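Local atomic coordinates of glutathione S-transferase (Natrialba magadii ATCC 43099, PDB entry 6GZF), a protein that probably transfers glutathione to or from small substrates, as a Xi-class glutathione transferase related to the glutathionyl-hydroquinone reductases. Residues A[90-94]-A[95-99]; A[186-190]-A[191-195]; A[294-298]-A[299-303]. One frame throughout, in Å; residues are numbered along the deposited sequence.

Contact 1: A[90-94]-A[95-99]; sequences PYRAE and DGWQF
With CG of Arg-92 tucked between its own backbone N and carbonyl carbon (chi1 62°) and the chain extended from CG to NE, the side chain reaches over Trp-97, whose CG sits beside its backbone N (chi1 -69°) so that the indole comes back under the arginine. Guanidinium and indole are stacked, their planes 24° apart and centres 4.1 Å apart. The overlap is off-centre: Arg-92 NH1 lies over the pyrrole end, while Arg-92 CD makes a CH-pi contact 4.2 Å from the centroid of the six-membered ring of Trp-97. A water at the edge of the guanidinium accepts from Trp-97 N (2.9 Å) and, weakly, from Arg-92 NH1. The reversal that brings the two residues together is a type I beta turn from Ala-93 to Gly-96, closed by Gly-96 N to Ala-93 O at 3.0 Å. It belongs to the loop after strand 84-87 of the thioredoxin-like N-terminal domain, and Trp-97 is predicted to bind glutathione. Arg-92 CB rests 3.3 Å from Gly-96 O. Further along, Gln-98 NE2 approaches the edge of the Tyr-91 ring, 4.4 Å from Tyr-91 CD2, while donating to Asp-89.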
loop_
_atom_site.group_PDB
_atom_site.type_symbol
_atom_site.label_atom_id
_atom_site.label_comp_id
_atom_site.label_asym_id
_atom_site.label_seq_id
_atom_site.Cartn_x
_atom_site.Cartn_y
_atom_site.Cartn_z
ATOM N N PRO A 90 -4.894 15.737 14.742
ATOM C CA PRO A 90 -4.882 14.761 13.647
ATOM C C PRO A 90 -5.099 13.332 14.138
ATOM O O PRO A 90 -5.628 12.508 13.392
ATOM C CB PRO A 90 -3.483 14.929 13.037
ATOM C CG PRO A 90 -2.680 15.628 14.086
ATOM C CD PRO A 90 -3.652 16.526 14.776
ATOM N N TYR A 91 -4.696 13.045 15.372
ATOM C CA TYR A 91 -4.976 11.746 15.971
ATOM C C TYR A 91 -6.300 11.794 16.720
ATOM O O TYR A 91 -6.585 12.754 17.435
ATOM C CB TYR A 91 -3.851 11.314 16.917
ATOM C CG TYR A 91 -4.119 9.987 17.600
ATOM C CD1 TYR A 91 -3.757 8.790 16.996
ATOM C CD2 TYR A 91 -4.735 9.933 18.845
ATOM C CE1 TYR A 91 -4.005 7.575 17.612
ATOM C CE2 TYR A 91 -4.987 8.724 19.466
ATOM C CZ TYR A 91 -4.619 7.549 18.846
ATOM O OH TYR A 91 -4.866 6.344 19.464
ATOM N N ARG A 92 -7.105 10.751 16.553
ATOM C CA ARG A 92 -8.381 10.657 17.251
ATOM C C ARG A 92 -8.708 9.209 17.595
ATOM O O ARG A 92 -8.226 8.282 16.944
ATOM C CB ARG A 92 -9.502 11.260 16.406
ATOM C CG ARG A 92 -9.729 10.555 15.082
ATOM C CD ARG A 92 -11.129 10.822 14.567
ATOM N NE ARG A 92 -11.285 10.448 13.166
ATOM C CZ ARG A 92 -12.337 10.778 12.426
ATOM N NH1 ARG A 92 -13.321 11.490 12.957
ATOM N NH2 ARG A 92 -12.406 10.399 11.157
ATOM N N ALA A 93 -9.527 9.022 18.624
ATOM C CA ALA A 93 -9.911 7.684 19.053
ATOM C C ALA A 93 -11.370 7.638 19.501
ATOM O O ALA A 93 -12.265 8.082 18.782
ATOM C CB ALA A 93 -8.997 7.203 20.171
ATOM N N GLU A 94 -11.591 7.112 20.702
ATOM C CA GLU A 94 -12.934 6.830 21.203
ATOM C C GLU A 94 -13.812 8.071 21.356
ATOM O O GLU A 94 -15.037 7.962 21.420
ATOM C CB GLU A 94 -12.846 6.106 22.551
ATOM C CG GLU A 94 -11.759 5.046 22.625
ATOM C CD GLU A 94 -10.452 5.588 23.171
ATOM O OE1 GLU A 94 -10.498 6.472 24.053
ATOM O OE2 GLU A 94 -9.380 5.131 22.721
ATOM N N ASP A 95 -13.192 9.244 21.415
ATOM C CA ASP A 95 -13.936 10.481 21.629
ATOM C C ASP A 95 -14.081 11.306 20.352
ATOM O O ASP A 95 -14.628 12.408 20.378
ATOM C CB ASP A 95 -13.259 11.321 22.713
ATOM C CG ASP A 95 -13.246 10.631 24.063
ATOM O OD1 ASP A 95 -14.262 9.996 24.417
ATOM O OD2 ASP A 95 -12.222 10.728 24.771
ATOM N N GLY A 96 -13.594 10.770 19.236
ATOM C CA GLY A 96 -13.664 11.471 17.965
ATOM C C GLY A 96 -12.650 12.594 17.874
ATOM O O GLY A 96 -11.634 12.572 18.568
ATOM N N TRP A 97 -12.923 13.573 17.013
ATOM C CA TRP A 97 -12.048 14.732 16.858
ATOM C C TRP A 97 -11.836 15.437 18.194
ATOM O O TRP A 97 -12.797 15.820 18.860
ATOM C CB TRP A 97 -12.626 15.722 15.842
ATOM C CG TRP A 97 -12.628 15.245 14.418
ATOM C CD1 TRP A 97 -13.721 15.053 13.621
ATOM C CD2 TRP A 97 -11.486 14.920 13.612
ATOM N NE1 TRP A 97 -13.332 14.624 12.376
ATOM C CE2 TRP A 97 -11.965 14.534 12.344
ATOM C CE3 TRP A 97 -10.107 14.914 13.843
ATOM C CZ2 TRP A 97 -11.114 14.145 11.311
ATOM C CZ3 TRP A 97 -9.263 14.530 12.815
ATOM C CH2 TRP A 97 -9.769 14.151 11.565
ATOM N N GLN A 98 -10.576 15.604 18.583
ATOM C CA GLN A 98 -10.256 16.237 19.856
ATOM C C GLN A 98 -9.334 17.438 19.678
ATOM O O GLN A 98 -8.701 17.601 18.634
ATOM C CB GLN A 98 -9.613 15.228 20.810
ATOM C CG GLN A 98 -8.228 14.767 20.396
ATOM C CD GLN A 98 -7.638 13.760 21.363
ATOM O OE1 GLN A 98 -8.293 13.345 22.320
ATOM N NE2 GLN A 98 -6.394 13.364 21.121
ATOM N N PHE A 99 -9.268 18.278 20.705
ATOM C CA PHE A 99 -8.403 19.450 20.681
ATOM C C PHE A 99 -7.163 19.232 21.543
ATOM O O PHE A 99 -7.266 18.951 22.737
ATOM C CB PHE A 99 -9.164 20.691 21.152
ATOM C CG PHE A 99 -10.256 21.123 20.215
ATOM C CD1 PHE A 99 -11.529 20.584 20.317
ATOM C CD2 PHE A 99 -10.010 22.065 19.231
ATOM C CE1 PHE A 99 -12.533 20.979 19.455
ATOM C CE2 PHE A 99 -11.010 22.465 18.369
ATOM C CZ PHE A 99 -12.274 21.921 18.481
HETATM O O HOH W 1 -14.649 12.463 14.957
#

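Contact 2: A[186-190]-A[191-195]; sequences NIYEP and INNGV
Three backbone hydrogen bonds join Ile-187 and Tyr-188 to Ile-191, Asn-192 and Asn-193. Ile-187 O is gripped twice, by Asn-192 N at 3.0 Å, nearly straight on and five residues ahead, and by Ile-191 N at 3.2 Å, which comes from above the carbonyl plane. Asn-193 N repeats the wider spacing by bonding to Tyr-188 O at 2.9 Å. The change of pitch accompanies Pro-190, whose nitrogen has no hydrogen to give to the preceding turn, and the helix kinks there. Beyond it Gly-194 CA makes a CA-H...O contact with Pro-190 O (3.5 Å).

The apolar contact is between the isoleucines: Ile-191 CD1 lies against Ile-187 CB at 4.0 Å, and both side chains pack on helices 204-224 and 238-247.

A polar group meets an aromatic one where Asn-193 ND2 stands over one face of the Tyr-188 ring, 3.2 Å from Tyr-188 CZ, with amide and ring planes 71° apart. The ring is brought there with CG opposite the backbone N (chi1 -179°). Asn-193 OD1 accepts from the N terminus at Met-1, the start of the histidine tag.

A pi-type turn with a proline kink lies in the last part of helix 177-192 in the all-helical C-terminal domain, before the chain passes into helix 194-199, bearing the predicted catalytic Tyr-196.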
loop_
_atom_site.group_PDB
_atom_site.type_symbol
_atom_site.label_atom_id
_atom_site.label_comp_id
_atom_site.label_asym_id
_atom_site.label_seq_id
_atom_site.Cartn_x
_atom_site.Cartn_y
_atom_site.Cartn_z
ATOM N N ASN A 186 -19.124 15.214 -10.962
ATOM C CA ASN A 186 -18.614 14.014 -11.613
ATOM C C ASN A 186 -17.535 13.333 -10.776
ATOM O O ASN A 186 -17.693 12.180 -10.380
ATOM C CB ASN A 186 -18.069 14.350 -13.006
ATOM C CG ASN A 186 -17.716 13.109 -13.822
ATOM O OD1 ASN A 186 -17.623 11.999 -13.293
ATOM N ND2 ASN A 186 -17.508 13.301 -15.121
ATOM N N ILE A 187 -16.450 14.051 -10.498
ATOM C CA ILE A 187 -15.307 13.485 -9.782
ATOM C C ILE A 187 -15.633 13.083 -8.346
ATOM O O ILE A 187 -14.814 12.463 -7.665
ATOM C CB ILE A 187 -14.127 14.478 -9.738
ATOM C CG1 ILE A 187 -14.414 15.601 -8.738
ATOM C CG2 ILE A 187 -13.842 15.038 -11.122
ATOM C CD1 ILE A 187 -13.170 16.164 -8.076
ATOM N N TYR A 188 -16.828 13.443 -7.890
ATOM C CA TYR A 188 -17.221 13.244 -6.502
ATOM C C TYR A 188 -17.215 11.780 -6.069
ATOM O O TYR A 188 -16.642 11.436 -5.036
ATOM C CB TYR A 188 -18.607 13.843 -6.265
ATOM C CG TYR A 188 -19.091 13.694 -4.845
ATOM C CD1 TYR A 188 -18.515 14.428 -3.818
ATOM C CD2 TYR A 188 -20.125 12.823 -4.530
ATOM C CE1 TYR A 188 -18.951 14.297 -2.519
ATOM C CE2 TYR A 188 -20.570 12.687 -3.232
ATOM C CZ TYR A 188 -19.978 13.427 -2.230
ATOM O OH TYR A 188 -20.410 13.304 -0.933
ATOM N N GLU A 189 -17.852 10.919 -6.855
ATOM C CA GLU A 189 -17.973 9.510 -6.485
ATOM C C GLU A 189 -16.743 8.659 -6.846
ATOM O O GLU A 189 -16.234 7.934 -5.992
ATOM C CB GLU A 189 -19.232 8.901 -7.114
ATOM C CG GLU A 189 -19.878 7.817 -6.266
ATOM C CD GLU A 189 -20.884 6.988 -7.042
ATOM O OE1 GLU A 189 -21.746 7.580 -7.726
ATOM O OE2 GLU A 189 -20.812 5.743 -6.964
ATOM N N PRO A 190 -16.256 8.733 -8.102
ATOM C CA PRO A 190 -15.138 7.834 -8.418
ATOM C C PRO A 190 -13.797 8.259 -7.821
ATOM O O PRO A 190 -12.931 7.405 -7.635
ATOM C CB PRO A 190 -15.077 7.885 -9.947
ATOM C CG PRO A 190 -15.599 9.228 -10.286
ATOM C CD PRO A 190 -16.690 9.489 -9.292
ATOM N N ILE A 191 -13.625 9.543 -7.525
ATOM C CA ILE A 191 -12.329 10.038 -7.068
ATOM C C ILE A 191 -12.337 10.497 -5.610
ATOM O O ILE A 191 -11.562 9.992 -4.798
ATOM C CB ILE A 191 -11.833 11.195 -7.954
ATOM C CG1 ILE A 191 -11.540 10.688 -9.368
ATOM C CG2 ILE A 191 -10.587 11.827 -7.360
ATOM C CD1 ILE A 191 -11.269 11.789 -10.370
ATOM N N ASN A 192 -13.202 11.453 -5.281
ATOM C CA ASN A 192 -13.259 11.990 -3.922
ATOM C C ASN A 192 -13.683 10.945 -2.891
ATOM O O ASN A 192 -13.030 10.783 -1.860
ATOM C CB ASN A 192 -14.204 13.192 -3.862
ATOM C CG ASN A 192 -13.665 14.395 -4.611
ATOM O OD1 ASN A 192 -12.459 14.515 -4.832
ATOM N ND2 ASN A 192 -14.557 15.299 -5.000
ATOM N N ASN A 193 -14.774 10.240 -3.172
ATOM C CA ASN A 193 -15.255 9.191 -2.280
ATOM C C ASN A 193 -14.710 7.817 -2.653
ATOM O O ASN A 193 -14.721 6.895 -1.837
ATOM C CB ASN A 193 -16.785 9.150 -2.277
ATOM C CG ASN A 193 -17.392 10.095 -1.261
ATOM O OD1 ASN A 193 -16.813 10.344 -0.204
ATOM N ND2 ASN A 193 -18.573 10.620 -1.571
ATOM N N GLY A 194 -14.232 7.693 -3.887
ATOM C CA GLY A 194 -13.768 6.421 -4.410
ATOM C C GLY A 194 -12.627 5.795 -3.633
ATOM O O GLY A 194 -12.605 4.582 -3.421
ATOM N N VAL A 195 -11.678 6.620 -3.205
ATOM C CA VAL A 195 -10.511 6.131 -2.480
ATOM C C VAL A 195 -10.887 5.552 -1.116
ATOM O O VAL A 195 -10.292 4.573 -0.668
ATOM C CB VAL A 195 -9.458 7.245 -2.289
ATOM C CG1 VAL A 195 -8.704 7.488 -3.586
ATOM C CG2 VAL A 195 -10.113 8.529 -1.803
#

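Contact 3: A[294-298]-A[299-303]; sequences TEHYY and TTHPD
Thr-299 turns its hydroxyl back onto the helix, OG1 lying between the backbone N and the carbonyl carbon (chi1 75°), and donates it to Glu-295 O at 2.5 Å, tilted somewhat from the carbonyl plane. Thr-299 N adds a weak bond to the same oxygen. A water donates to Thr-299 OG1 (2.8 Å) and to Glu-295 OE2 (3.0 Å), joining the hydroxyl to the end of an extended glutamate that also forms a salt bridge with Lys-103. An alanine here has no hydroxyl, which would probably leave Glu-295 O with the weak bond from the backbone N of this residue and the water without one of its two acceptors.

At the next residue, Thr-300 N bonds to His-296 O at 2.9 Å. The His-296 imidazole, carried on a CG anti to the backbone N (chi1 174°), presents one face to Thr-300: CB lies over it, 4.3 Å from the ring centroid, and Thr-300 CG2 is 3.7 Å from His-296 CE1.

His-301 runs alongside Tyr-297, pointing the same way, with His-301 CE1 4.0 Å from Tyr-297 CD2. Its ring is oblique to both the tyrosine and His-296, and ND1 is bonded to His-257. This aromatic cluster where helix 290-299 runs out borders the predicted active site: Tyr-297 OH is hydrogen-bonded to Tyr-196 and is predicted to lower the pKa of the nucleophilic cysteine.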
loop_
_atom_site.group_PDB
_atom_site.type_symbol
_atom_site.label_atom_id
_atom_site.label_comp_id
_atom_site.label_asym_id
_atom_site.label_seq_id
_atom_site.Cartn_x
_atom_site.Cartn_y
_atom_site.Cartn_z
ATOM N N THR A 294 -0.267 12.048 7.154
ATOM C CA THR A 294 0.296 10.713 7.326
ATOM C C THR A 294 0.020 10.149 8.718
ATOM O O THR A 294 -0.210 8.951 8.874
ATOM C CB THR A 294 1.816 10.704 7.078
ATOM O OG1 THR A 294 2.448 11.679 7.917
ATOM C CG2 THR A 294 2.120 11.022 5.624
ATOM N N GLU A 295 0.043 11.014 9.727
ATOM C CA GLU A 295 -0.182 10.573 11.099
ATOM C C GLU A 295 -1.618 10.106 11.302
ATOM O O GLU A 295 -1.868 9.114 11.988
ATOM C CB GLU A 295 0.144 11.692 12.092
ATOM C CG GLU A 295 0.014 11.267 13.550
ATOM C CD GLU A 295 0.198 12.413 14.523
ATOM O OE1 GLU A 295 0.681 13.483 14.098
ATOM O OE2 GLU A 295 -0.141 12.239 15.714
ATOM N N HIS A 296 -2.559 10.827 10.706
ATOM C CA HIS A 296 -3.969 10.490 10.844
ATOM C C HIS A 296 -4.298 9.156 10.188
ATOM O O HIS A 296 -4.740 8.224 10.849
ATOM C CB HIS A 296 -4.845 11.592 10.246
ATOM C CG HIS A 296 -6.305 11.261 10.225
ATOM N ND1 HIS A 296 -7.118 11.392 11.331
ATOM C CD2 HIS A 296 -7.101 10.808 9.226
ATOM C CE1 HIS A 296 -8.347 11.032 11.016
ATOM N NE2 HIS A 296 -8.367 10.672 9.745
ATOM N N TYR A 297 -4.069 9.058 8.886
ATOM C CA TYR A 297 -4.517 7.893 8.135
ATOM C C TYR A 297 -3.822 6.594 8.539
ATOM O O TYR A 297 -4.410 5.520 8.432
ATOM C CB TYR A 297 -4.330 8.139 6.640
ATOM C CG TYR A 297 -5.352 9.091 6.070
ATOM C CD1 TYR A 297 -5.204 10.464 6.212
ATOM C CD2 TYR A 297 -6.474 8.618 5.402
ATOM C CE1 TYR A 297 -6.140 11.338 5.699
ATOM C CE2 TYR A 297 -7.415 9.485 4.886
ATOM C CZ TYR A 297 -7.243 10.844 5.037
ATOM O OH TYR A 297 -8.178 11.713 4.526
ATOM N N TYR A 298 -2.586 6.686 9.015
ATOM C CA TYR A 298 -1.825 5.481 9.334
ATOM C C TYR A 298 -1.961 5.021 10.788
ATOM O O TYR A 298 -1.649 3.873 11.098
ATOM C CB TYR A 298 -0.344 5.683 8.996
ATOM C CG TYR A 298 -0.038 5.585 7.515
ATOM C CD1 TYR A 298 -0.001 4.352 6.875
ATOM C CD2 TYR A 298 0.222 6.722 6.760
ATOM C CE1 TYR A 298 0.277 4.255 5.524
ATOM C CE2 TYR A 298 0.502 6.634 5.408
ATOM C CZ TYR A 298 0.529 5.398 4.796
ATOM O OH TYR A 298 0.806 5.305 3.451
ATOM N N THR A 299 -2.426 5.897 11.675
ATOM C CA THR A 299 -2.520 5.542 13.095
ATOM C C THR A 299 -3.931 5.646 13.682
ATOM O O THR A 299 -4.147 5.282 14.837
ATOM C CB THR A 299 -1.585 6.419 13.957
ATOM O OG1 THR A 299 -2.140 7.733 14.090
ATOM C CG2 THR A 299 -0.198 6.507 13.340
ATOM N N THR A 300 -4.887 6.135 12.896
ATOM C CA THR A 300 -6.250 6.333 13.390
ATOM C C THR A 300 -7.164 5.209 12.886
ATOM O O THR A 300 -8.260 4.998 13.408
ATOM C CB THR A 300 -6.776 7.751 12.981
ATOM O OG1 THR A 300 -6.356 8.712 13.957
ATOM C CG2 THR A 300 -8.293 7.819 12.852
ATOM N N HIS A 301 -6.682 4.450 11.906
ATOM C CA HIS A 301 -7.450 3.339 11.342
ATOM C C HIS A 301 -6.898 1.976 11.770
ATOM O O HIS A 301 -6.024 1.425 11.103
ATOM C CB HIS A 301 -7.466 3.429 9.814
ATOM C CG HIS A 301 -8.062 4.698 9.287
ATOM N ND1 HIS A 301 -7.999 5.051 7.958
ATOM C CD2 HIS A 301 -8.731 5.696 9.912
ATOM C CE1 HIS A 301 -8.605 6.215 7.784
ATOM N NE2 HIS A 301 -9.057 6.625 8.955
ATOM N N PRO A 302 -7.416 1.423 12.882
ATOM C CA PRO A 302 -6.927 0.141 13.408
ATOM C C PRO A 302 -7.254 -1.055 12.513
ATOM O O PRO A 302 -6.431 -1.960 12.389
ATOM C CB PRO A 302 -7.654 0.014 14.754
ATOM C CG PRO A 302 -8.098 1.399 15.092
ATOM C CD PRO A 302 -8.424 2.019 13.772
ATOM N N ASP A 303 -8.436 -1.063 11.905
ATOM C CA ASP A 303 -8.862 -2.205 11.100
ATOM C C ASP A 303 -8.310 -2.159 9.677
ATOM O O ASP A 303 -8.557 -3.064 8.880
ATOM C CB ASP A 303 -10.387 -2.292 11.058
ATOM C CG ASP A 303 -10.955 -3.129 12.188
ATOM O OD1 ASP A 303 -10.338 -3.166 13.274
ATOM O OD2 ASP A 303 -12.019 -3.754 11.989
HETATM O O HOH W 2 -0.726 9.274 15.985
#

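The three contacts follow one another along the chain; none nests in or crosses another. Contact 1 closes a tight turn in the loop after strand 84-87, contact 2 bends the chain between helices 177-192 and 194-199, and contact 3 ends helix 290-299. Contacts 1 and 3, their centres 11 Å apart, touch directly and so tie the thioredoxin-like domain to the helical one: Pro-90 O is probably hydrogen-bonded to His-296 ND1 (2.8 Å), and Trp-97 packs against the same histidine. Contact 2 touches neither. Its nearest atoms are about 7 Å from contact 3, but it leads directly into helix 194-199, whose Tyr-196 belongs to the same predicted site as Tyr-297.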